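Local structure of putative NAD dependent dehydrogenase (Micromonospora echinospora, 6NOR) at residues A28-G33 and T75-A80; V38-L43 and V49-V54; V91-P94 and P100-A103; T93-H98 and L118-G123. The protein probably acts as an NAD-dependent oxidoreductase in the biosynthesis of the antibiotic gentamicin. One frame throughout, in Å; residues are numbered along the deposited sequence.

Interaction 1 of 4, residues A28-G33 and T75-A80; sequences AVVGGG and TTLDEA. With NAD (nicotinamide-adenine-dinucleotide), chain G.
Val-30, the residue that Leu-77 packs against, also meets the flat group of this site, the adenine of NAD. One face of its six-membered ring is covered by CG2 of Thr-93, nearly over the centre; Val-30 CG1 comes in from that same side but past the rim, 3.7 Å from adenine C2A. The other branch serves the protein: Val-30 CG2 rests 3.8 Å from Leu-77 CD1, and the two side chains cross at about a right angle. With CG1 of Val-30 anti to the backbone N (chi1 -174°), one methyl is presented to the cofactor and the other to the helix. Leu-77, its CG likewise anti to N, extends far enough for a single branch to touch. Further back along the strand, Ala-28 CB and Ala-80 CB stand 4.3 Å apart, and Trp-53 flanks Ala-80. No hydrogen bond joins the two segments.

Past the strand, the chain meets NAD through backbone alone: Gly-31 CA is 3.6 Å from O4B and Gly-33 CA 3.4 Å from O5B. A CB on Gly-33 would collide with O5B, while the backbone angles of Gly-31 (phi 94°, psi 100°) would jam one against the preceding carbonyl. Asp-56, which binds NAD, accepts a hydrogen bond from Gly-32 N. Strand, glycine turn and the helix that follows Gly-33 fit the GxGxxG dinucleotide-binding motif of the Rossmann fold.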
# COMPACT_ATOMS: atom_id res chain seq x y z
N ALA A 28 -4.22 40.97 -13.00
CA ALA A 28 -4.01 40.56 -14.39
C ALA A 28 -3.30 39.21 -14.44
O ALA A 28 -2.41 38.93 -13.65
CB ALA A 28 -3.22 41.60 -15.16
N VAL A 29 -3.70 38.38 -15.39
CA VAL A 29 -3.05 37.11 -15.61
C VAL A 29 -2.37 37.15 -16.97
O VAL A 29 -3.01 37.45 -17.96
CB VAL A 29 -4.04 35.93 -15.54
CG1 VAL A 29 -3.39 34.64 -16.01
CG2 VAL A 29 -4.55 35.77 -14.13
N VAL A 30 -1.08 36.88 -17.00
CA VAL A 30 -0.30 36.92 -18.23
C VAL A 30 0.07 35.50 -18.60
O VAL A 30 0.74 34.81 -17.85
CB VAL A 30 0.98 37.75 -18.07
CG1 VAL A 30 1.68 37.90 -19.43
CG2 VAL A 30 0.68 39.11 -17.44
N GLY A 31 -0.37 35.07 -19.77
CA GLY A 31 -0.26 33.68 -20.14
C GLY A 31 -1.54 32.99 -19.76
O GLY A 31 -1.75 32.67 -18.59
N GLY A 32 -2.42 32.77 -20.73
CA GLY A 32 -3.71 32.15 -20.48
C GLY A 32 -3.70 30.68 -20.83
O GLY A 32 -4.70 30.11 -21.29
N GLY A 33 -2.56 30.04 -20.63
CA GLY A 33 -2.44 28.63 -20.92
C GLY A 33 -2.87 27.80 -19.72
O GLY A 33 -3.68 28.21 -18.91
N THR A 75 -3.51 41.59 -25.90
CA THR A 75 -2.29 40.96 -26.35
C THR A 75 -1.12 41.82 -25.93
O THR A 75 0.03 41.46 -26.15
CB THR A 75 -2.28 40.76 -27.87
OG1 THR A 75 -2.51 42.01 -28.52
CG2 THR A 75 -3.38 39.80 -28.29
N THR A 76 -1.41 42.93 -25.30
CA THR A 76 -0.40 43.90 -24.90
C THR A 76 -0.38 44.05 -23.40
O THR A 76 -1.33 44.56 -22.81
CB THR A 76 -0.67 45.29 -25.52
OG1 THR A 76 -0.92 45.17 -26.92
CG2 THR A 76 0.50 46.22 -25.29
N LEU A 77 0.72 43.65 -22.78
CA LEU A 77 0.89 43.81 -21.34
C LEU A 77 0.65 45.26 -20.90
O LEU A 77 0.17 45.51 -19.80
CB LEU A 77 2.30 43.35 -20.93
CG LEU A 77 2.59 43.48 -19.44
CD1 LEU A 77 1.64 42.59 -18.65
CD2 LEU A 77 4.04 43.13 -19.12
N ASP A 78 0.96 46.21 -21.77
CA ASP A 78 0.86 47.62 -21.42
C ASP A 78 -0.57 48.09 -21.26
O ASP A 78 -0.83 49.02 -20.51
CB ASP A 78 1.58 48.47 -22.47
CG ASP A 78 3.04 48.70 -22.11
OD1 ASP A 78 3.34 48.83 -20.91
OD2 ASP A 78 3.88 48.75 -23.04
N GLU A 79 -1.49 47.47 -21.98
CA GLU A 79 -2.89 47.84 -21.85
C GLU A 79 -3.38 47.52 -20.43
O GLU A 79 -4.03 48.34 -19.79
CB GLU A 79 -3.74 47.14 -22.91
CG GLU A 79 -5.17 47.63 -22.94
CD GLU A 79 -5.96 47.11 -24.12
OE1 GLU A 79 -7.11 47.55 -24.30
OE2 GLU A 79 -5.44 46.26 -24.87
N ALA A 80 -3.03 46.34 -19.93
CA ALA A 80 -3.43 45.92 -18.60
C ALA A 80 -2.76 46.76 -17.53
O ALA A 80 -3.34 47.01 -16.48
CB ALA A 80 -3.10 44.44 -18.37
PA NAD G . 1.36 26.86 -21.70
O1A NAD G . 2.14 26.59 -23.02
O2A NAD G . 0.20 25.96 -21.51
O5B NAD G . 0.85 28.34 -21.71
C5B NAD G . 1.76 29.38 -22.02
C4B NAD G . 0.89 30.60 -22.40
O4B NAD G . 1.61 31.69 -22.43
C3B NAD G . 0.37 30.42 -23.80
O3B NAD G . -0.97 30.69 -23.80
C2B NAD G . 1.15 31.46 -24.65
O2B NAD G . 0.30 31.90 -25.76
C1B NAD G . 1.30 32.41 -23.81
N9A NAD G . 2.45 33.25 -24.09
C8A NAD G . 3.65 32.94 -24.63
N7A NAD G . 4.40 34.06 -24.63
C5A NAD G . 3.68 35.05 -24.10
C6A NAD G . 3.95 36.37 -23.88
N6A NAD G . 5.12 37.04 -24.17
N1A NAD G . 3.05 37.15 -23.31
C2A NAD G . 1.84 36.65 -22.96
N3A NAD G . 1.56 35.35 -23.19
C4A NAD G . 2.48 34.55 -23.75
O3 NAD G . 2.38 26.71 -20.54
PN NAD G . 2.07 26.47 -19.00
O1N NAD G . 0.86 27.18 -18.49
O2N NAD G . 1.97 24.98 -18.73
O5D NAD G . 3.33 27.03 -18.23
C5D NAD G . 3.48 28.42 -18.01
C4D NAD G . 4.38 28.64 -16.77
O4D NAD G . 3.91 28.05 -15.71
C3D NAD G . 5.78 27.99 -17.01
O3D NAD G . 6.70 28.79 -16.51
C2D NAD G . 5.70 26.64 -16.27
O2D NAD G . 7.07 26.21 -15.87
C1D NAD G . 4.95 26.91 -15.23
N1N NAD G . 4.22 25.77 -14.77
C2N NAD G . 4.10 25.57 -13.40
C3N NAD G . 3.40 24.47 -12.89
C7N NAD G . 3.33 24.32 -11.36
O7N NAD G . 2.83 23.37 -10.88
N7N NAD G . 3.90 25.33 -10.53
C4N NAD G . 2.83 23.54 -13.72
C5N NAD G . 2.94 23.73 -15.10
C6N NAD G . 3.65 24.85 -15.62

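Interaction 2 of 4, residues V38-L43 and V49-V54; sequences VHAEVL and VDLRWV
Apolar packing accounts for the side-chain contacts of Leu-43 with Val-49 and of Ala-40 with Leu-51. Leu-43 CB lies 4.0 Å from Val-49 CG1, and one helical turn earlier Ala-40 CB is 4.2 Å from Leu-51 CD2. The three-residue spacing on the helix thus meets the two-residue spacing on one face of the strand. Phe-69 of helix 59-69 touches both Ala-40 and Leu-51, whereas Leu-43 also packs on Val-90 of the sheet.

A second kind of contact is between backbone and side chain. The carbonyl oxygen Leu-43 O sits 3.3 Å from Val-49 CB, and Val-49 CG1, turned anti to the backbone N (chi1 160°), comes within 3.5 Å of that same oxygen Leu-43 O.

Charged groups stay on the strand's other face. Arg-52 NH1 donates to Asp-50 OD2 over 3.2 Å, nearly along the carboxylate C-O bond and only 14° out of the guanidinium plane; Asp-83 is a second acidic partner of Arg-52.

Only five residues separate the segments, and the strand 49-55 lies parallel to strand 25-30. Helix 34-44 packed on its following strand is the second half of a beta-alpha-beta crossover, the first of this Rossmann fold.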
# COMPACT_ATOMS: atom_id res chain seq x y z
N VAL A 38 -5.31 27.65 -14.19
CA VAL A 38 -5.35 27.20 -12.81
C VAL A 38 -5.38 28.37 -11.84
O VAL A 38 -6.17 28.39 -10.88
CB VAL A 38 -4.14 26.30 -12.46
CG1 VAL A 38 -4.17 25.89 -10.97
CG2 VAL A 38 -4.11 25.08 -13.36
N HIS A 39 -4.51 29.35 -12.08
CA HIS A 39 -4.43 30.51 -11.20
C HIS A 39 -5.71 31.33 -11.28
O HIS A 39 -6.21 31.81 -10.27
CB HIS A 39 -3.22 31.38 -11.53
CG HIS A 39 -1.93 30.84 -11.02
ND1 HIS A 39 -1.66 30.71 -9.68
CD2 HIS A 39 -0.82 30.42 -11.68
CE1 HIS A 39 -0.44 30.24 -9.52
NE2 HIS A 39 0.09 30.05 -10.72
N ALA A 40 -6.22 31.51 -12.49
CA ALA A 40 -7.48 32.21 -12.71
C ALA A 40 -8.61 31.55 -11.93
O ALA A 40 -9.47 32.23 -11.38
CB ALA A 40 -7.84 32.25 -14.19
N GLU A 41 -8.59 30.22 -11.89
CA GLU A 41 -9.63 29.50 -11.17
C GLU A 41 -9.42 29.61 -9.67
O GLU A 41 -10.38 29.75 -8.92
CB GLU A 41 -9.67 28.03 -11.59
CG GLU A 41 -10.45 27.16 -10.63
CD GLU A 41 -11.12 25.98 -11.30
OE1 GLU A 41 -12.06 25.42 -10.68
OE2 GLU A 41 -10.72 25.62 -12.43
N VAL A 42 -8.17 29.58 -9.22
CA VAL A 42 -7.89 29.70 -7.80
C VAL A 42 -8.17 31.12 -7.32
O VAL A 42 -8.75 31.32 -6.27
CB VAL A 42 -6.43 29.31 -7.47
CG1 VAL A 42 -6.05 29.76 -6.10
CG2 VAL A 42 -6.24 27.79 -7.60
N LEU A 43 -7.77 32.11 -8.10
CA LEU A 43 -7.88 33.50 -7.66
C LEU A 43 -9.33 33.97 -7.66
O LEU A 43 -9.75 34.63 -6.73
CB LEU A 43 -7.01 34.40 -8.53
CG LEU A 43 -5.52 34.13 -8.28
CD1 LEU A 43 -4.65 34.76 -9.35
CD2 LEU A 43 -5.13 34.62 -6.90
N VAL A 49 -10.71 39.00 -4.78
CA VAL A 49 -10.02 39.16 -6.05
C VAL A 49 -10.92 39.56 -7.21
O VAL A 49 -11.97 38.97 -7.45
CB VAL A 49 -9.27 37.86 -6.43
CG1 VAL A 49 -8.96 37.81 -7.92
CG2 VAL A 49 -8.00 37.78 -5.63
N ASP A 50 -10.48 40.58 -7.93
CA ASP A 50 -11.13 41.00 -9.16
C ASP A 50 -10.22 40.73 -10.36
O ASP A 50 -9.26 41.46 -10.58
CB ASP A 50 -11.50 42.49 -9.06
CG ASP A 50 -12.22 42.99 -10.29
OD1 ASP A 50 -12.78 42.16 -11.04
OD2 ASP A 50 -12.22 44.22 -10.51
N LEU A 51 -10.51 39.68 -11.12
CA LEU A 51 -9.74 39.35 -12.32
C LEU A 51 -10.14 40.28 -13.44
O LEU A 51 -11.19 40.13 -14.04
CB LEU A 51 -9.95 37.89 -12.76
CG LEU A 51 -9.20 37.51 -14.05
CD1 LEU A 51 -7.70 37.69 -13.91
CD2 LEU A 51 -9.52 36.11 -14.54
N ARG A 52 -9.28 41.24 -13.74
CA ARG A 52 -9.61 42.27 -14.72
C ARG A 52 -9.10 41.97 -16.12
O ARG A 52 -9.78 42.23 -17.11
CB ARG A 52 -9.08 43.61 -14.23
CG ARG A 52 -9.63 43.97 -12.87
CD ARG A 52 -9.22 45.37 -12.45
NE ARG A 52 -9.62 46.39 -13.41
CZ ARG A 52 -10.80 47.00 -13.40
NH1 ARG A 52 -11.70 46.68 -12.48
NH2 ARG A 52 -11.09 47.92 -14.32
N TRP A 53 -7.91 41.38 -16.20
CA TRP A 53 -7.28 41.16 -17.49
C TRP A 53 -6.66 39.77 -17.61
O TRP A 53 -6.09 39.26 -16.66
CB TRP A 53 -6.19 42.20 -17.74
CG TRP A 53 -6.67 43.62 -17.89
CD1 TRP A 53 -6.81 44.53 -16.91
CD2 TRP A 53 -7.04 44.28 -19.11
NE1 TRP A 53 -7.25 45.72 -17.42
CE2 TRP A 53 -7.41 45.59 -18.78
CE3 TRP A 53 -7.11 43.88 -20.45
CZ2 TRP A 53 -7.83 46.52 -19.73
CZ3 TRP A 53 -7.52 44.81 -21.41
CH2 TRP A 53 -7.87 46.11 -21.04
N VAL A 54 -6.83 39.18 -18.79
CA VAL A 54 -6.02 38.10 -19.29
C VAL A 54 -5.16 38.68 -20.41
O VAL A 54 -5.68 39.25 -21.36
CB VAL A 54 -6.87 36.93 -19.82
CG1 VAL A 54 -5.99 35.85 -20.39
CG2 VAL A 54 -7.72 36.36 -18.73

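Interaction 3 of 4, residues V91-P94 and P100-A103; sequences VATP and PIAA. With NAD (nicotinamide-adenine-dinucleotide), chain G.
Ile-101 spreads over Val-91 with one branch and reaches Thr-93 with the other. Its CG2 lies 3.7 Å from Val-91 CG2 and 3.9 Å from Val-91 CG1, so this single methyl meets both branches of the valine, the two side chains running obliquely to one another. The long arm leaves on the backbone-N side (chi1 -72°) and continues extended (chi2 177°), which carries CD1 to 3.8 Å from Thr-93 OG1. Here the side chains approach tip to tip, and CD1 also brushes Thr-93 CG2. Cutting Ile-101 back to an alanine removes CG2 and CD1 and is likely to leave a gap beside both Val-91 and Thr-93.

The hydroxyl is not left to carbon neighbours: its polar partner is Thr-97 OG1, although the modelled separation is too short to be trusted in detail. The threonine methyl faces the cofactor instead, with Thr-93 CG2 3.8 Å from adenine N3A. Pro-94 follows on the same side of the base, its CD 3.3 Å from C8A of NAD. At the backbone, Thr-93 O stands 3.2 Å from hydroxyl O3D of the nicotinamide ribose of NAD, and Ala-92 O lies 3.4 Å from NAD C5D.

Val-91 ends strand 86-91 and also touches Val-112 of strand 111-114. Ile-101 reaches Val-30 of strand 25-30 as well, so that helix 98-107 lies against strands 25-30, 86-91 and 111-114, and the loop leading into it runs along NAD.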
# COMPACT_ATOMS: atom_id res chain seq x y z
N VAL A 91 2.26 35.93 -13.60
CA VAL A 91 3.01 35.63 -14.81
C VAL A 91 3.19 34.13 -15.03
O VAL A 91 3.97 33.48 -14.36
CB VAL A 91 4.37 36.31 -14.79
CG1 VAL A 91 5.14 35.99 -16.05
CG2 VAL A 91 4.19 37.80 -14.67
N ALA A 92 2.45 33.60 -15.99
CA ALA A 92 2.47 32.17 -16.28
C ALA A 92 2.76 31.97 -17.75
O ALA A 92 1.95 31.41 -18.48
CB ALA A 92 1.12 31.53 -15.88
N THR A 93 3.91 32.44 -18.18
CA THR A 93 4.26 32.38 -19.58
C THR A 93 5.45 31.44 -19.70
O THR A 93 5.90 30.93 -18.69
CB THR A 93 4.59 33.78 -20.09
OG1 THR A 93 5.69 34.31 -19.34
CG2 THR A 93 3.38 34.68 -19.92
N PRO A 94 5.95 31.18 -20.93
CA PRO A 94 7.15 30.34 -21.01
C PRO A 94 8.30 30.89 -20.18
O PRO A 94 8.39 32.11 -19.96
CB PRO A 94 7.48 30.36 -22.49
CG PRO A 94 6.18 30.51 -23.14
CD PRO A 94 5.43 31.47 -22.28
N PRO A 100 11.78 39.44 -18.46
CA PRO A 100 11.34 40.72 -19.02
C PRO A 100 9.96 41.15 -18.52
O PRO A 100 9.74 42.31 -18.16
CB PRO A 100 11.27 40.46 -20.53
CG PRO A 100 12.00 39.19 -20.75
CD PRO A 100 12.03 38.42 -19.50
N ILE A 101 9.02 40.20 -18.49
CA ILE A 101 7.66 40.51 -18.11
C ILE A 101 7.58 40.94 -16.65
O ILE A 101 6.95 41.94 -16.32
CB ILE A 101 6.73 39.32 -18.38
CG1 ILE A 101 6.52 39.17 -19.89
CG2 ILE A 101 5.39 39.51 -17.72
CD1 ILE A 101 5.65 37.96 -20.27
N ALA A 102 8.24 40.20 -15.76
CA ALA A 102 8.22 40.56 -14.34
C ALA A 102 8.96 41.85 -14.08
O ALA A 102 8.61 42.57 -13.15
CB ALA A 102 8.82 39.45 -13.49
N ALA A 103 10.00 42.14 -14.86
CA ALA A 103 10.76 43.38 -14.68
C ALA A 103 9.89 44.58 -15.03
O ALA A 103 9.95 45.62 -14.39
CB ALA A 103 12.02 43.37 -15.51
PA NAD G . 1.36 26.86 -21.70
O1A NAD G . 2.14 26.59 -23.02
O2A NAD G . 0.20 25.96 -21.51
O5B NAD G . 0.85 28.34 -21.71
C5B NAD G . 1.76 29.38 -22.02
C4B NAD G . 0.89 30.60 -22.40
O4B NAD G . 1.61 31.69 -22.43
C3B NAD G . 0.37 30.42 -23.80
O3B NAD G . -0.97 30.69 -23.80
C2B NAD G . 1.15 31.46 -24.65
O2B NAD G . 0.30 31.90 -25.76
C1B NAD G . 1.30 32.41 -23.81
N9A NAD G . 2.45 33.25 -24.09
C8A NAD G . 3.65 32.94 -24.63
N7A NAD G . 4.40 34.06 -24.63
C5A NAD G . 3.68 35.05 -24.10
C6A NAD G . 3.95 36.37 -23.88
N6A NAD G . 5.12 37.04 -24.17
N1A NAD G . 3.05 37.15 -23.31
C2A NAD G . 1.84 36.65 -22.96
N3A NAD G . 1.56 35.35 -23.19
C4A NAD G . 2.48 34.55 -23.75
O3 NAD G . 2.38 26.71 -20.54
PN NAD G . 2.07 26.47 -19.00
O1N NAD G . 0.86 27.18 -18.49
O2N NAD G . 1.97 24.98 -18.73
O5D NAD G . 3.33 27.03 -18.23
C5D NAD G . 3.48 28.42 -18.01
C4D NAD G . 4.38 28.64 -16.77
O4D NAD G . 3.91 28.05 -15.71
C3D NAD G . 5.78 27.99 -17.01
O3D NAD G . 6.70 28.79 -16.51
C2D NAD G . 5.70 26.64 -16.27
O2D NAD G . 7.07 26.21 -15.87
C1D NAD G . 4.95 26.91 -15.23
N1N NAD G . 4.22 25.77 -14.77
C2N NAD G . 4.10 25.57 -13.40
C3N NAD G . 3.40 24.47 -12.89
C7N NAD G . 3.33 24.32 -11.36
O7N NAD G . 2.83 23.37 -10.88
N7N NAD G . 3.90 25.33 -10.53
C4N NAD G . 2.83 23.54 -13.72
C5N NAD G . 2.94 23.73 -15.10
C6N NAD G . 3.65 24.85 -15.62

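Interaction 4 of 4, residues T93-H98 and L118-G123; sequences TPAATH and LVLSTG. With NAD (nicotinamide-adenine-dinucleotide), chain G.
His-98 lies with its ring nitrogens directed at two carbonyls, one from each segment. Its CG is set beside the backbone N (chi1 -71°), and the ring's turn about CB-CG (chi2 177°) sends ND1 toward Leu-118 O at 3.3 Å and NE2 toward Thr-93 O at 2.8 Å. Neither bond is straight, with an N-H...O angle of 135° at Leu-118 O, and both nitrogens stand above the carbonyl planes, off the lone pairs. Leu-118 O is nevertheless close to the ring plane. Pro-117 O is a further partner of ND1. Ala-95 CA covers one ring face, 3.9 Å above its centre, and NAD O3D comes within 3.1 Å of CE1 of His-98 at the ring edge.

Leu-120, its CG also on the backbone-N side, extends to place CD1 3.8 Å from Ala-96 CA, while its CD2 reaches Ala-95 CB at 4.3 Å.

A phenylalanine in place of His-98 would probably leave Thr-93 O, Leu-118 O and Pro-117 O without their ring partner. The histidine ring, bonded to a carbonyl on each side, ties the pocket-lining loop 93-98 to the chain after Lys-116, which binds NAD; Leu-120 adds a partly exposed apolar margin.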
# COMPACT_ATOMS: atom_id res chain seq x y z
N THR A 93 3.91 32.44 -18.18
CA THR A 93 4.26 32.38 -19.58
C THR A 93 5.45 31.44 -19.70
O THR A 93 5.90 30.93 -18.69
CB THR A 93 4.59 33.78 -20.09
OG1 THR A 93 5.69 34.31 -19.34
CG2 THR A 93 3.38 34.68 -19.92
N PRO A 94 5.95 31.18 -20.93
CA PRO A 94 7.15 30.34 -21.01
C PRO A 94 8.30 30.89 -20.18
O PRO A 94 8.39 32.11 -19.96
CB PRO A 94 7.48 30.36 -22.49
CG PRO A 94 6.18 30.51 -23.14
CD PRO A 94 5.43 31.47 -22.28
N ALA A 95 9.17 29.98 -19.73
CA ALA A 95 10.20 30.31 -18.74
C ALA A 95 11.05 31.52 -19.12
O ALA A 95 11.28 32.38 -18.29
CB ALA A 95 11.08 29.10 -18.50
N ALA A 96 11.51 31.60 -20.36
CA ALA A 96 12.43 32.68 -20.75
C ALA A 96 11.77 34.06 -20.81
O ALA A 96 12.46 35.07 -20.81
CB ALA A 96 13.10 32.37 -22.07
N THR A 97 10.44 34.11 -20.84
CA THR A 97 9.75 35.38 -20.87
C THR A 97 9.52 35.94 -19.45
O THR A 97 9.17 37.09 -19.30
CB THR A 97 8.39 35.27 -21.60
OG1 THR A 97 7.50 34.45 -20.85
CG2 THR A 97 8.57 34.68 -23.00
N HIS A 98 9.74 35.13 -18.42
CA HIS A 98 9.49 35.57 -17.04
C HIS A 98 10.25 36.83 -16.64
O HIS A 98 9.66 37.76 -16.07
CB HIS A 98 9.85 34.47 -16.04
CG HIS A 98 8.90 33.32 -16.06
ND1 HIS A 98 9.08 32.19 -15.29
CD2 HIS A 98 7.78 33.11 -16.78
CE1 HIS A 98 8.10 31.34 -15.53
NE2 HIS A 98 7.30 31.88 -16.43
N LEU A 118 11.47 30.81 -11.45
CA LEU A 118 11.40 32.27 -11.34
C LEU A 118 12.04 32.90 -12.56
O LEU A 118 11.37 33.51 -13.37
CB LEU A 118 12.07 32.75 -10.05
CG LEU A 118 11.98 34.26 -9.82
CD1 LEU A 118 10.55 34.65 -9.81
CD2 LEU A 118 12.65 34.72 -8.52
N VAL A 119 13.35 32.71 -12.70
CA VAL A 119 14.12 33.16 -13.85
C VAL A 119 15.16 32.08 -14.16
O VAL A 119 15.20 31.05 -13.51
CB VAL A 119 14.84 34.46 -13.56
CG1 VAL A 119 13.83 35.62 -13.48
CG2 VAL A 119 15.63 34.32 -12.29
N LEU A 120 16.02 32.32 -15.14
CA LEU A 120 16.94 31.27 -15.56
C LEU A 120 18.40 31.55 -15.23
O LEU A 120 19.29 30.88 -15.72
CB LEU A 120 16.79 31.03 -17.06
CG LEU A 120 15.36 30.63 -17.44
CD1 LEU A 120 15.14 30.73 -18.95
CD2 LEU A 120 15.02 29.22 -16.89
N SER A 121 18.66 32.54 -14.38
CA SER A 121 20.02 32.80 -13.95
C SER A 121 20.02 33.40 -12.55
O SER A 121 19.05 34.04 -12.14
CB SER A 121 20.74 33.71 -14.94
OG SER A 121 20.29 35.05 -14.84
N THR A 122 21.08 33.16 -11.81
CA THR A 122 21.19 33.66 -10.45
C THR A 122 21.16 35.19 -10.42
O THR A 122 20.51 35.78 -9.57
CB THR A 122 22.46 33.14 -9.79
OG1 THR A 122 22.35 31.72 -9.67
CG2 THR A 122 22.65 33.75 -8.40
N GLY A 123 21.85 35.81 -11.36
CA GLY A 123 21.86 37.26 -11.48
C GLY A 123 20.48 37.86 -11.61
O GLY A 123 20.10 38.76 -10.86
PA NAD G . 1.36 26.86 -21.70
O1A NAD G . 2.14 26.59 -23.02
O2A NAD G . 0.20 25.96 -21.51
O5B NAD G . 0.85 28.34 -21.71
C5B NAD G . 1.76 29.38 -22.02
C4B NAD G . 0.89 30.60 -22.40
O4B NAD G . 1.61 31.69 -22.43
C3B NAD G . 0.37 30.42 -23.80
O3B NAD G . -0.97 30.69 -23.80
C2B NAD G . 1.15 31.46 -24.65
O2B NAD G . 0.30 31.90 -25.76
C1B NAD G . 1.30 32.41 -23.81
N9A NAD G . 2.45 33.25 -24.09
C8A NAD G . 3.65 32.94 -24.63
N7A NAD G . 4.40 34.06 -24.63
C5A NAD G . 3.68 35.05 -24.10
C6A NAD G . 3.95 36.37 -23.88
N6A NAD G . 5.12 37.04 -24.17
N1A NAD G . 3.05 37.15 -23.31
C2A NAD G . 1.84 36.65 -22.96
N3A NAD G . 1.56 35.35 -23.19
C4A NAD G . 2.48 34.55 -23.75
O3 NAD G . 2.38 26.71 -20.54
PN NAD G . 2.07 26.47 -19.00
O1N NAD G . 0.86 27.18 -18.49
O2N NAD G . 1.97 24.98 -18.73
O5D NAD G . 3.33 27.03 -18.23
C5D NAD G . 3.48 28.42 -18.01
C4D NAD G . 4.38 28.64 -16.77
O4D NAD G . 3.91 28.05 -15.71
C3D NAD G . 5.78 27.99 -17.01
O3D NAD G . 6.70 28.79 -16.51
C2D NAD G . 5.70 26.64 -16.27
O2D NAD G . 7.07 26.21 -15.87
C1D NAD G . 4.95 26.91 -15.23
N1N NAD G . 4.22 25.77 -14.77
C2N NAD G . 4.10 25.57 -13.40
C3N NAD G . 3.40 24.47 -12.89
C7N NAD G . 3.33 24.32 -11.36
O7N NAD G . 2.83 23.37 -10.88
N7N NAD G . 3.90 25.33 -10.53
C4N NAD G . 2.83 23.54 -13.72
C5N NAD G . 2.94 23.73 -15.10
C6N NAD G . 3.65 24.85 -15.62

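All four contacts belong to the NAD-binding Rossmann domain. Interactions 1 and 2 meet at neighbouring strands of its parallel sheet, where Val-29 N lies 2.8 Å from Trp-53 O, a probable hydrogen bond. Interaction 1 continues into interaction 3 through Val-30 O and Ala-92 N, also 2.8 Å apart. Interactions 3 and 4 share Thr-93 and Pro-94, so one loop faces its own helix in the former and a later loop in the latter. The first three rest on apolar packing, buried but for the partly exposed Leu-77; interaction 4 adds histidine hydrogen bonds and has a partly exposed margin. NAD touches interactions 1, 3 and 4, but not interaction 2.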